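Oxidoreductase (Bordetella pertussis, PDB 3Q2K) is an NAD-dependent dehydrogenase that binds a UDP-N-acetylglucosaminuronic acid substrate and is required for making 2,3-diacetamido-2,3-dideoxy-D-mannuronic acid. Local coordinates at residues C[154-159]-C[307-312]. Numbering follows the deposited sequence.
Sequences RNATLQ and REANYE
A156 and A309 bring two helices to 5.1 Å between their CA atoms, a worked example of how small residues allow close helix packing. In this GFO/IDH/MocA-type oxidoreductase the first turn of helix 156-166, which follows the N-cap residue N155, abuts the middle of helix 306-315 of the C-terminal alpha/beta domain, itself next to strand 290-296 of the mixed sheet. Both alanine CB atoms point into the interface and touch at 3.8 Å, an apolar contact at its centre.

Around this pair the longer side chains fill in. The methyl CG2 of T157 meets the amide of N310 at its nitrogen end, 3.4 Å from ND2, the two side chains running at about a right angle. With chi1 at 49°, T157 places OG1 between the backbone N and the carbonyl carbon; the hydroxyl pairs with the carbonyl oxygen of V288, and CG2 is left to face helix 306-315. The backbone N of T157 is bonded to T313 OG1, so a first-turn amide of one helix is satisfied by a side chain of the other. I291 of strand 290-296 touches both T157 and N310.

At the more open side, E312 reaches over with its CG anti to the backbone N (chi1 173°) and the chain extended beyond it, which sets the carboxylate carbon CD 3.8 Å from A156 CB. A water then links the helices: it accepts from A156 N at 3.0 Å and donates to E312 OE1 at 3.3 Å.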
loop_
_atom_site.group_PDB
_atom_site.type_symbol
_atom_site.label_atom_id
_atom_site.label_comp_id
_atom_site.label_asym_id
_atom_site.label_seq_id
_atom_site.Cartn_x
_atom_site.Cartn_y
_atom_site.Cartn_z
ATOM N N ARG C 154 13.700 5.271 -38.915
ATOM C CA ARG C 154 14.141 5.009 -40.275
ATOM C C ARG C 154 15.649 4.833 -40.272
ATOM O O ARG C 154 16.210 4.460 -41.296
ATOM C CB ARG C 154 13.773 6.161 -41.211
ATOM C CG ARG C 154 12.295 6.507 -41.277
ATOM C CD ARG C 154 11.422 5.319 -41.662
ATOM N NE ARG C 154 11.917 4.597 -42.829
ATOM C CZ ARG C 154 11.881 3.274 -42.940
ATOM N NH1 ARG C 154 12.354 2.683 -44.028
ATOM N NH2 ARG C 154 11.378 2.542 -41.956
ATOM N N ASN C 155 16.296 5.143 -39.156
ATOM C CA ASN C 155 17.735 4.931 -39.072
ATOM C C ASN C 155 18.127 3.561 -39.617
ATOM O O ASN C 155 17.623 2.534 -39.174
ATOM C CB ASN C 155 18.178 4.958 -37.613
ATOM C CG ASN C 155 18.353 6.369 -37.110
ATOM O OD1 ASN C 155 17.944 7.309 -37.787
ATOM N ND2 ASN C 155 18.928 6.522 -35.919
ATOM N N ALA C 156 19.073 3.519 -40.546
ATOM C CA ALA C 156 19.537 2.220 -41.025
ATOM C C ALA C 156 20.017 1.257 -39.951
ATOM O O ALA C 156 19.752 0.060 -40.084
ATOM C CB ALA C 156 20.617 2.370 -42.080
ATOM N N THR C 157 20.756 1.745 -38.955
ATOM C CA THR C 157 21.184 0.857 -37.873
ATOM C C THR C 157 20.010 0.184 -37.155
ATOM O O THR C 157 20.049 -1.020 -36.913
ATOM C CB THR C 157 21.929 1.682 -36.824
ATOM O OG1 THR C 157 21.095 2.818 -36.558
ATOM C CG2 THR C 157 23.289 2.136 -37.373
ATOM N N LEU C 158 18.967 0.940 -36.821
ATOM C CA LEU C 158 17.887 0.410 -35.993
ATOM C C LEU C 158 16.982 -0.453 -36.869
ATOM O O LEU C 158 16.442 -1.462 -36.414
ATOM C CB LEU C 158 17.106 1.543 -35.319
ATOM C CG LEU C 158 17.798 2.377 -34.233
ATOM C CD1 LEU C 158 16.990 3.580 -33.738
ATOM C CD2 LEU C 158 18.248 1.510 -33.059
ATOM N N GLN C 159 16.849 -0.106 -38.148
ATOM C CA GLN C 159 16.202 -1.027 -39.082
ATOM C C GLN C 159 16.814 -2.424 -39.100
ATOM O O GLN C 159 16.109 -3.432 -39.062
ATOM C CB GLN C 159 16.174 -0.456 -40.504
ATOM C CG GLN C 159 14.977 0.444 -40.787
ATOM C CD GLN C 159 13.654 -0.207 -40.416
ATOM O OE1 GLN C 159 13.358 -1.317 -40.859
ATOM N NE2 GLN C 159 12.858 0.461 -39.588
ATOM N N ARG C 307 28.658 -1.776 -41.586
ATOM C CA ARG C 307 29.525 -0.605 -41.698
ATOM C C ARG C 307 28.758 0.371 -42.579
ATOM O O ARG C 307 28.642 1.565 -42.300
ATOM C CB ARG C 307 30.931 -0.919 -42.225
ATOM C CG ARG C 307 31.989 -0.051 -41.550
ATOM C CD ARG C 307 33.408 -0.136 -42.098
ATOM N NE ARG C 307 33.807 1.078 -42.810
ATOM C CZ ARG C 307 33.982 1.142 -44.126
ATOM N NH1 ARG C 307 34.325 2.278 -44.723
ATOM N NH2 ARG C 307 33.812 0.048 -44.856
ATOM N N GLU C 308 28.154 -0.179 -43.626
ATOM C CA GLU C 308 27.363 0.656 -44.513
ATOM C C GLU C 308 26.175 1.248 -43.752
ATOM O O GLU C 308 25.785 2.386 -43.993
ATOM C CB GLU C 308 26.990 -0.168 -45.752
ATOM C CG GLU C 308 25.616 0.091 -46.360
ATOM C CD GLU C 308 25.387 -0.699 -47.637
ATOM O OE1 GLU C 308 24.628 -1.695 -47.641
ATOM O OE2 GLU C 308 26.011 -0.307 -48.646
ATOM N N ALA C 309 25.557 0.536 -42.815
ATOM C CA ALA C 309 24.406 1.145 -42.149
ATOM C C ALA C 309 24.845 2.258 -41.184
ATOM O O ALA C 309 24.220 3.318 -41.063
ATOM C CB ALA C 309 23.613 0.068 -41.423
ATOM N N ASN C 310 25.957 2.017 -40.494
ATOM C CA ASN C 310 26.561 3.015 -39.611
ATOM C C ASN C 310 26.847 4.276 -40.418
ATOM O O ASN C 310 26.506 5.391 -40.009
ATOM C CB ASN C 310 27.879 2.502 -39.015
ATOM C CG ASN C 310 27.692 1.303 -38.112
ATOM O OD1 ASN C 310 28.637 0.641 -37.668
ATOM N ND2 ASN C 310 26.430 0.937 -37.930
ATOM N N TYR C 311 27.485 4.102 -41.572
ATOM C CA TYR C 311 27.929 5.311 -42.264
ATOM C C TYR C 311 26.690 6.096 -42.681
ATOM O O TYR C 311 26.624 7.317 -42.541
ATOM C CB TYR C 311 28.856 5.074 -43.459
ATOM C CG TYR C 311 29.056 6.367 -44.217
ATOM C CD1 TYR C 311 28.216 6.710 -45.269
ATOM C CD2 TYR C 311 30.035 7.278 -43.834
ATOM C CE1 TYR C 311 28.376 7.906 -45.946
ATOM C CE2 TYR C 311 30.205 8.477 -44.509
ATOM C CZ TYR C 311 29.368 8.783 -45.560
ATOM O OH TYR C 311 29.519 9.972 -46.238
ATOM N N GLU C 312 25.702 5.368 -43.188
ATOM C CA GLU C 312 24.442 6.002 -43.552
ATOM C C GLU C 312 23.708 6.696 -42.407
ATOM O O GLU C 312 23.325 7.857 -42.540
ATOM C CB GLU C 312 23.541 4.987 -44.253
ATOM C CG GLU C 312 22.163 5.553 -44.506
ATOM C CD GLU C 312 21.246 4.538 -45.157
ATOM O OE1 GLU C 312 20.036 4.844 -45.207
ATOM O OE2 GLU C 312 21.718 3.463 -45.590
HETATM O O HOH W 1 19.818 5.922 -42.131
#